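Local coordinates for protein putative hydrolase (Chloroflexus aurantiacus J-10-fl, PDB 3CMN) that is probably a zinc-dependent peptidase or related hydrolase of the zincin-like family, though its substrate and activity remain unestablished, at residues A42-Q47 with F158-I163; G140-S145 with M186-E191. All coordinates share one frame; numbering follows the deposited sequence.

Interaction 1 (A42-Q47 with F158-I163); sequences AFRREQ and FVEPNI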
ATOM      1  N   ALA A  42      19.206  16.432  -3.219  1.00 32.25           N
ATOM      2  CA  ALA A  42      18.719  17.666  -3.827  1.00 31.34           C
ATOM      3  C   ALA A  42      18.011  17.492  -5.174  1.00 30.40           C
ATOM      4  O   ALA A  42      16.854  17.886  -5.311  1.00 30.64           O
ATOM      5  CB  ALA A  42      19.853  18.658  -3.964  1.00 31.24           C
ATOM      6  N   PHE A  43      18.664  16.912  -6.177  1.00 29.53           N
ATOM      7  CA  PHE A  43      17.938  16.789  -7.434  1.00 29.30           C
ATOM      8  C   PHE A  43      16.860  15.708  -7.414  1.00 28.10           C
ATOM      9  O   PHE A  43      15.919  15.757  -8.203  1.00 28.50           O
ATOM     10  CB  PHE A  43      18.893  16.678  -8.655  1.00 27.70           C
ATOM     11  CG  PHE A  43      19.540  15.326  -8.873  1.00 27.23           C
ATOM     12  CD1 PHE A  43      18.777  14.172  -9.041  1.00 26.80           C
ATOM     13  CD2 PHE A  43      20.919  15.240  -9.063  1.00 27.71           C
ATOM     14  CE1 PHE A  43      19.369  12.956  -9.400  1.00 26.12           C
ATOM     15  CE2 PHE A  43      21.532  14.025  -9.427  1.00 28.45           C
ATOM     16  CZ  PHE A  43      20.752  12.877  -9.598  1.00 26.16           C
ATOM     17  N   ARG A  44      16.970  14.750  -6.498  1.00 27.90           N
ATOM     18  CA  ARG A  44      15.942  13.717  -6.403  1.00 29.79           C
ATOM     19  C   ARG A  44      14.658  14.365  -5.841  1.00 30.94           C
ATOM     20  O   ARG A  44      13.554  14.047  -6.277  1.00 31.59           O
ATOM     21  CB  ARG A  44      16.403  12.552  -5.514  1.00 28.78           C
ATOM     22  CG  ARG A  44      17.424  11.607  -6.169  1.00 26.10           C
ATOM     23  CD  ARG A  44      16.918  10.975  -7.475  1.00 24.93           C
ATOM     24  NE  ARG A  44      17.931  10.086  -8.058  1.00 25.01           N
ATOM     25  CZ  ARG A  44      17.886   9.561  -9.281  1.00 26.20           C
ATOM     26  NH1 ARG A  44      16.878   9.818 -10.104  1.00 26.50           N
ATOM     27  NH2 ARG A  44      18.854   8.757  -9.675  1.00 27.27           N
ATOM     28  N   ARG A  45      14.812  15.289  -4.895  1.00 31.82           N
ATOM     29  CA  ARG A  45      13.667  15.995  -4.328  1.00 34.11           C
ATOM     30  C   ARG A  45      12.991  16.774  -5.455  1.00 34.08           C
ATOM     31  O   ARG A  45      11.767  16.851  -5.512  1.00 35.01           O
ATOM     32  CB  ARG A  45      14.103  16.989  -3.243  1.00 36.76           C
ATOM     33  CG  ARG A  45      14.955  16.416  -2.132  1.00 41.12           C
ATOM     34  CD  ARG A  45      15.161  17.418  -0.988  1.00 45.30           C
ATOM     35  NE  ARG A  45      14.086  17.313  -0.003  1.00 49.26           N
ATOM     36  CZ  ARG A  45      12.850  17.757  -0.194  1.00 49.49           C
ATOM     37  NH1 ARG A  45      12.526  18.356  -1.327  1.00 51.98           N
ATOM     38  NH2 ARG A  45      11.924  17.559   0.729  1.00 50.03           N
ATOM     39  N   GLU A  46      13.798  17.370  -6.336  1.00 35.16           N
ATOM     40  CA  GLU A  46      13.285  18.130  -7.481  1.00 34.47           C
ATOM     41  C   GLU A  46      12.437  17.224  -8.350  1.00 32.95           C
ATOM     42  O   GLU A  46      11.301  17.538  -8.688  1.00 34.44           O
ATOM     43  CB  GLU A  46      14.427  18.657  -8.359  1.00 37.35           C
ATOM     44  CG  GLU A  46      15.290  19.771  -7.776  1.00 42.54           C
ATOM     45  CD  GLU A  46      14.654  21.141  -7.909  1.00 47.00           C
ATOM     46  OE1 GLU A  46      15.372  22.147  -7.729  1.00 49.44           O
ATOM     47  OE2 GLU A  46      13.439  21.219  -8.189  1.00 48.37           O
ATOM     48  N   GLN A  47      13.018  16.092  -8.714  1.00 31.89           N
ATOM     49  CA  GLN A  47      12.366  15.121  -9.576  1.00 31.12           C
ATOM     50  C   GLN A  47      11.015  14.701  -9.022  1.00 32.59           C
ATOM     51  O   GLN A  47       9.992  14.860  -9.689  1.00 32.25           O
ATOM     52  CB  GLN A  47      13.283  13.914  -9.756  1.00 29.50           C
ATOM     53  CG  GLN A  47      12.844  12.897 -10.788  1.00 28.61           C
ATOM     54  CD  GLN A  47      13.789  11.720 -10.841  1.00 29.52           C
ATOM     55  OE1 GLN A  47      14.601  11.524  -9.928  1.00 30.73           O
ATOM     56  NE2 GLN A  47      13.691  10.920 -11.899  1.00 30.46           N
ATOM     57  N   PHE A 158       9.661   8.697  -0.469  1.00 23.48           N
ATOM     58  CA  PHE A 158      10.177   7.689  -1.374  1.00 23.00           C
ATOM     59  C   PHE A 158      11.495   7.219  -0.794  1.00 23.56           C
ATOM     60  O   PHE A 158      12.326   8.035  -0.419  1.00 24.93           O
ATOM     61  CB  PHE A 158      10.399   8.301  -2.768  1.00 21.32           C
ATOM     62  CG  PHE A 158       9.170   8.971  -3.341  1.00 21.88           C
ATOM     63  CD1 PHE A 158       8.815  10.257  -2.960  1.00 21.77           C
ATOM     64  CD2 PHE A 158       8.340   8.289  -4.232  1.00 21.62           C
ATOM     65  CE1 PHE A 158       7.645  10.859  -3.454  1.00 22.51           C
ATOM     66  CE2 PHE A 158       7.170   8.875  -4.732  1.00 19.85           C
ATOM     67  CZ  PHE A 158       6.823  10.165  -4.340  1.00 21.20           C
ATOM     68  N   VAL A 159      11.657   5.918  -0.661  1.00 24.89           N
ATOM     69  CA  VAL A 159      12.944   5.402  -0.212  1.00 27.03           C
ATOM     70  C   VAL A 159      13.883   5.182  -1.393  1.00 27.22           C
ATOM     71  O   VAL A 159      14.049   4.069  -1.854  1.00 28.10           O
ATOM     72  CB  VAL A 159      12.780   4.096   0.586  1.00 25.91           C
ATOM     73  CG1 VAL A 159      14.061   3.765   1.336  1.00 20.00           C
ATOM     74  CG2 VAL A 159      11.603   4.202   1.545  1.00 20.00           C
ATOM     75  N   GLU A 160      14.401   6.274  -1.944  1.00 27.91           N
ATOM     76  CA  GLU A 160      15.165   6.328  -3.184  1.00 30.13           C
ATOM     77  C   GLU A 160      16.197   5.208  -3.244  1.00 29.90           C
ATOM     78  O   GLU A 160      16.414   4.678  -4.358  1.00 30.54           O
ATOM     79  CB  GLU A 160      15.845   7.690  -3.337  1.00 30.04           C
ATOM     80  CG  GLU A 160      15.753   8.276  -4.737  1.00 31.36           C
ATOM     81  CD  GLU A 160      16.770   7.677  -5.688  1.00 20.00           C
ATOM     82  OE1 GLU A 160      17.907   7.405  -5.247  1.00 20.00           O
ATOM     83  OE2 GLU A 160      16.431   7.481  -6.873  1.00 20.00           O
ATOM     84  N   PRO A 161      16.910   4.872  -2.184  1.00 30.66           N
ATOM     85  CA  PRO A 161      17.930   3.822  -2.283  1.00 29.07           C
ATOM     86  C   PRO A 161      17.390   2.507  -2.819  1.00 28.96           C
ATOM     87  O   PRO A 161      17.996   1.904  -3.701  1.00 29.28           O
ATOM     88  CB  PRO A 161      18.453   3.706  -0.852  1.00 31.98           C
ATOM     89  CG  PRO A 161      18.314   5.120  -0.326  1.00 31.84           C
ATOM     90  CD  PRO A 161      16.945   5.523  -0.858  1.00 31.81           C
ATOM     91  N   ASN A 162      16.250   2.066  -2.290  1.00 27.03           N
ATOM     92  CA  ASN A 162      15.653   0.809  -2.741  1.00 26.28           C
ATOM     93  C   ASN A 162      15.043   0.981  -4.129  1.00 25.23           C
ATOM     94  O   ASN A 162      15.042   0.052  -4.935  1.00 25.39           O
ATOM     95  CB  ASN A 162      14.591   0.319  -1.749  1.00 25.59           C
ATOM     96  CG  ASN A 162      15.146   0.128  -0.349  1.00 26.40           C
ATOM     97  OD1 ASN A 162      16.358   0.215  -0.137  1.00 28.20           O
ATOM     98  ND2 ASN A 162      14.262  -0.126   0.618  1.00 24.82           N
ATOM     99  N   ILE A 163      14.527   2.172  -4.398  1.00 25.46           N
ATOM    100  CA  ILE A 163      13.948   2.483  -5.700  1.00 28.35           C
ATOM    101  C   ILE A 163      15.056   2.397  -6.766  1.00 29.09           C
ATOM    102  O   ILE A 163      14.862   1.820  -7.832  1.00 27.46           O
ATOM    103  CB  ILE A 163      13.327   3.915  -5.711  1.00 28.12           C
ATOM    104  CG1 ILE A 163      12.170   3.988  -4.711  1.00 27.79           C
ATOM    105  CG2 ILE A 163      12.839   4.271  -7.109  1.00 29.34           C
ATOM    106  CD1 ILE A 163      11.475   5.334  -4.628  1.00 24.54           C
TER
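R44 on helix 41-63 meets E160 in the first turn of helix 160-169, a salt bridge between two helices of this largely helical protein of the zincin-like metallopeptidase family. V159 is the N-cap of the second helix, so E160 sits right at its start. NE of R44 lies 3.2 Å from OE2 of E160. The oxygen stands over one face of the guanidinium, and no N-H points at it. The planes are 15° apart, but OE2 is shifted toward the rim, on the NE side. The attraction is between charges. The close part is this overlap, backed by aliphatic carbon: CG of R44 is 4.0 Å from CG of E160. E160 is buried, and the stronger partner of its OE2 is R178. The solvent side is that of R44, which is partly exposed. There the exposed F43 sets CE1 over the opposite guanidinium face, toward its rim. The R44 chain bends at chi2 (-58°), which brings NE across the E160 carboxylate. NH2 of R44 forms a salt bridge to D174. A methionine in place of R44 would probably leave E160 without this second positive charge beside R178, and D174 without its salt bridge. Q47 helps fix the guanidinium's rotation from its edge. NH1 of R44 donates to a lone pair of OE1 of Q47 at 2.9 Å. That oxygen lies 3° out of the R44 guanidinium plane.

Interaction 2 (G140-S145 with M186-E191); sequences GQYDLS and MTHAFE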
ATOM      1  N   GLY A 140       8.103   2.868  -1.002  1.00 31.56           N
ATOM      2  CA  GLY A 140       7.414   4.106  -0.674  1.00 34.00           C
ATOM      3  C   GLY A 140       6.291   4.033   0.349  1.00 34.83           C
ATOM      4  O   GLY A 140       6.073   3.015   0.998  1.00 34.72           O
ATOM      5  N   GLN A 141       5.566   5.140   0.467  1.00 35.54           N
ATOM      6  CA  GLN A 141       4.470   5.299   1.411  1.00 36.91           C
ATOM      7  C   GLN A 141       3.427   4.201   1.610  1.00 36.97           C
ATOM      8  O   GLN A 141       3.119   3.840   2.747  1.00 39.16           O
ATOM      9  CB  GLN A 141       3.722   6.596   1.104  1.00 37.61           C
ATOM     10  CG  GLN A 141       4.432   7.846   1.568  1.00 40.65           C
ATOM     11  CD  GLN A 141       3.634   8.621   2.605  1.00 38.71           C
ATOM     12  OE1 GLN A 141       4.114   9.597   3.160  1.00 40.54           O
ATOM     13  NE2 GLN A 141       2.410   8.186   2.863  1.00 40.46           N
ATOM     14  N   TYR A 142       2.873   3.675   0.529  1.00 35.69           N
ATOM     15  CA  TYR A 142       1.811   2.680   0.659  1.00 34.20           C
ATOM     16  C   TYR A 142       2.148   1.234   0.339  1.00 34.56           C
ATOM     17  O   TYR A 142       1.337   0.522  -0.240  1.00 35.32           O
ATOM     18  CB  TYR A 142       0.607   3.129  -0.183  1.00 32.08           C
ATOM     19  CG  TYR A 142       0.066   4.484   0.245  1.00 30.00           C
ATOM     20  CD1 TYR A 142       0.627   5.671  -0.234  1.00 30.07           C
ATOM     21  CD2 TYR A 142      -0.949   4.575   1.199  1.00 29.84           C
ATOM     22  CE1 TYR A 142       0.194   6.915   0.238  1.00 30.47           C
ATOM     23  CE2 TYR A 142      -1.389   5.804   1.676  1.00 30.10           C
ATOM     24  CZ  TYR A 142      -0.815   6.969   1.199  1.00 31.75           C
ATOM     25  OH  TYR A 142      -1.235   8.172   1.719  1.00 33.13           O
ATOM     26  N   ASP A 143       3.333   0.784   0.725  1.00 34.89           N
ATOM     27  CA  ASP A 143       3.715  -0.592   0.441  1.00 35.90           C
ATOM     28  C   ASP A 143       3.154  -1.542   1.476  1.00 35.98           C
ATOM     29  O   ASP A 143       2.888  -2.713   1.191  1.00 36.05           O
ATOM     30  CB  ASP A 143       5.236  -0.721   0.392  1.00 37.33           C
ATOM     31  CG  ASP A 143       5.832  -0.093  -0.855  1.00 40.05           C
ATOM     32  OD1 ASP A 143       7.060  -0.174  -1.017  1.00 40.81           O
ATOM     33  OD2 ASP A 143       5.074   0.473  -1.676  1.00 41.91           O
ATOM     34  N   LEU A 144       2.962  -1.022   2.681  1.00 35.38           N
ATOM     35  CA  LEU A 144       2.442  -1.815   3.780  1.00 35.48           C
ATOM     36  C   LEU A 144       1.079  -1.273   4.213  1.00 35.96           C
ATOM     37  O   LEU A 144       0.976  -0.185   4.765  1.00 35.53           O
ATOM     38  CB  LEU A 144       3.440  -1.778   4.935  1.00 35.11           C
ATOM     39  CG  LEU A 144       4.883  -2.130   4.537  1.00 35.32           C
ATOM     40  CD1 LEU A 144       5.794  -1.956   5.737  1.00 34.39           C
ATOM     41  CD2 LEU A 144       4.947  -3.563   4.011  1.00 35.83           C
ATOM     42  N   SER A 145       0.034  -2.045   3.942  1.00 36.79           N
ATOM     43  CA  SER A 145      -1.334  -1.655   4.274  1.00 37.41           C
ATOM     44  C   SER A 145      -1.518  -1.183   5.711  1.00 38.16           C
ATOM     45  O   SER A 145      -2.099  -0.120   5.943  1.00 37.36           O
ATOM     46  CB  SER A 145      -2.292  -2.816   3.998  1.00 37.50           C
ATOM     47  OG  SER A 145      -2.244  -3.192   2.637  1.00 36.87           O
ATOM     48  N   MET A 186       0.685   8.164  -5.559  1.00 32.71           N
ATOM     49  CA  MET A 186      -0.394   9.127  -5.519  1.00 31.26           C
ATOM     50  C   MET A 186      -1.734   8.426  -5.638  1.00 29.99           C
ATOM     51  O   MET A 186      -2.712   8.830  -5.008  1.00 28.79           O
ATOM     52  CB  MET A 186      -0.230  10.165  -6.634  1.00 31.19           C
ATOM     53  CG  MET A 186      -1.231  11.317  -6.582  1.00 30.32           C
ATOM     54  SD  MET A 186      -0.905  12.461  -5.259  1.00 28.28           S
ATOM     55  CE  MET A 186      -1.832  11.742  -4.031  1.00 36.23           C
ATOM     56  N   THR A 187      -1.778   7.369  -6.435  1.00 29.21           N
ATOM     57  CA  THR A 187      -3.019   6.637  -6.591  1.00 31.02           C
ATOM     58  C   THR A 187      -3.493   6.142  -5.228  1.00 31.08           C
ATOM     59  O   THR A 187      -4.636   6.389  -4.831  1.00 31.15           O
ATOM     60  CB  THR A 187      -2.865   5.454  -7.580  1.00 31.34           C
ATOM     61  OG1 THR A 187      -2.537   5.968  -8.874  1.00 32.10           O
ATOM     62  CG2 THR A 187      -4.168   4.679  -7.696  1.00 31.35           C
ATOM     63  N   HIS A 188      -2.602   5.483  -4.496  1.00 30.70           N
ATOM     64  CA  HIS A 188      -2.957   4.975  -3.181  1.00 31.50           C
ATOM     65  C   HIS A 188      -3.281   6.058  -2.160  1.00 30.72           C
ATOM     66  O   HIS A 188      -4.054   5.830  -1.232  1.00 31.87           O
ATOM     67  CB  HIS A 188      -1.859   4.050  -2.668  1.00 31.59           C
ATOM     68  CG  HIS A 188      -1.769   2.773  -3.436  1.00 33.83           C
ATOM     69  ND1 HIS A 188      -1.573   1.549  -2.832  1.00 36.98           N
ATOM     70  CD2 HIS A 188      -1.919   2.522  -4.757  1.00 35.85           C
ATOM     71  CE1 HIS A 188      -1.616   0.597  -3.750  1.00 37.21           C
ATOM     72  NE2 HIS A 188      -1.825   1.163  -4.926  1.00 37.04           N
ATOM     73  N   ALA A 189      -2.709   7.242  -2.339  1.00 29.75           N
ATOM     74  CA  ALA A 189      -2.984   8.341  -1.427  1.00 29.35           C
ATOM     75  C   ALA A 189      -4.444   8.737  -1.618  1.00 31.12           C
ATOM     76  O   ALA A 189      -5.159   9.049  -0.656  1.00 30.66           O
ATOM     77  CB  ALA A 189      -2.078   9.509  -1.728  1.00 28.87           C
ATOM     78  N   PHE A 190      -4.874   8.728  -2.877  1.00 31.69           N
ATOM     79  CA  PHE A 190      -6.249   9.054  -3.219  1.00 31.94           C
ATOM     80  C   PHE A 190      -7.187   7.972  -2.662  1.00 33.32           C
ATOM     81  O   PHE A 190      -8.164   8.276  -1.991  1.00 33.63           O
ATOM     82  CB  PHE A 190      -6.413   9.143  -4.746  1.00 31.87           C
ATOM     83  CG  PHE A 190      -6.211  10.533  -5.313  1.00 33.26           C
ATOM     84  CD1 PHE A 190      -4.935  11.088  -5.416  1.00 31.43           C
ATOM     85  CD2 PHE A 190      -7.307  11.294  -5.725  1.00 33.81           C
ATOM     86  CE1 PHE A 190      -4.749  12.376  -5.913  1.00 32.89           C
ATOM     87  CE2 PHE A 190      -7.135  12.599  -6.230  1.00 34.76           C
ATOM     88  CZ  PHE A 190      -5.855  13.140  -6.322  1.00 33.97           C
ATOM     89  N   GLU A 191      -6.870   6.707  -2.938  1.00 34.04           N
ATOM     90  CA  GLU A 191      -7.684   5.588  -2.484  1.00 34.13           C
ATOM     91  C   GLU A 191      -7.845   5.566  -0.965  1.00 35.39           C
ATOM     92  O   GLU A 191      -8.899   5.187  -0.453  1.00 35.21           O
ATOM     93  CB  GLU A 191      -7.082   4.262  -2.949  1.00 34.93           C
ATOM     94  CG  GLU A 191      -6.928   4.134  -4.458  1.00 37.41           C
ATOM     95  CD  GLU A 191      -6.336   2.797  -4.863  1.00 38.44           C
ATOM     96  OE1 GLU A 191      -7.075   1.795  -4.894  1.00 38.65           O
ATOM     97  OE2 GLU A 191      -5.118   2.749  -5.135  1.00 41.30           O
TER
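Helix 174-193 carries an HExxH sequence formed by H184, E185 and H188, and Y142 from the loop before helix 145-148 packs on the turn that holds its last histidine. Y142 lies in a type I beta turn from G140 to D143. CG of Y142 is 3.5 Å from CB of H188. The ring spreads one face over the helix backbone: the carbonyl carbon of H188 sits 4.1 Å from the ring plane, over its centre, and N of A189 lies nearer the rim. Farther out, OH of Y142 reaches to 3.6 Å from CA of A189. CE1 of Y142 is 4.0 Å from CB of A189. Y142 and H188 run past each other in opposite directions. The H188 ring leaves beside CB of Y142, with ND1 of H188 3.8 Å from that atom. CG of H188 is anti to the carbonyl carbon (chi1 -69°), which carries the imidazole past the tyrosine to meet the ring of H184. All three touching residues are buried. The turn has its own brace, as N of G140 donates to OD1 of D143 at 3.2 Å. No metal is bound to the histidines here, but their placing on one helix face is consistent with the zinc-binding helix of zincin metallopeptidases.

From the N terminus, helix 41-63 comes first and supplies residues 42-47. The chain then passes through strand 73-76 and several helices to the loop at 140-145. Strand 155-158 follows, leading into residues 158-163, where interaction 1 closes a loop with 110 residues between its segments. Helix 174-193 comes next, and interaction 2 closes a shorter loop of 40 residues back to 140-145. The segments alternate, so the two loops cross. Their centres are about 17 Å apart, and their nearest atoms stay about 5 Å apart without touching. Interaction 1 ties helix 41-63 to helix 160-169 away from the chain centre. Interaction 2 joins the 140-145 loop to the HExxH helix near that centre.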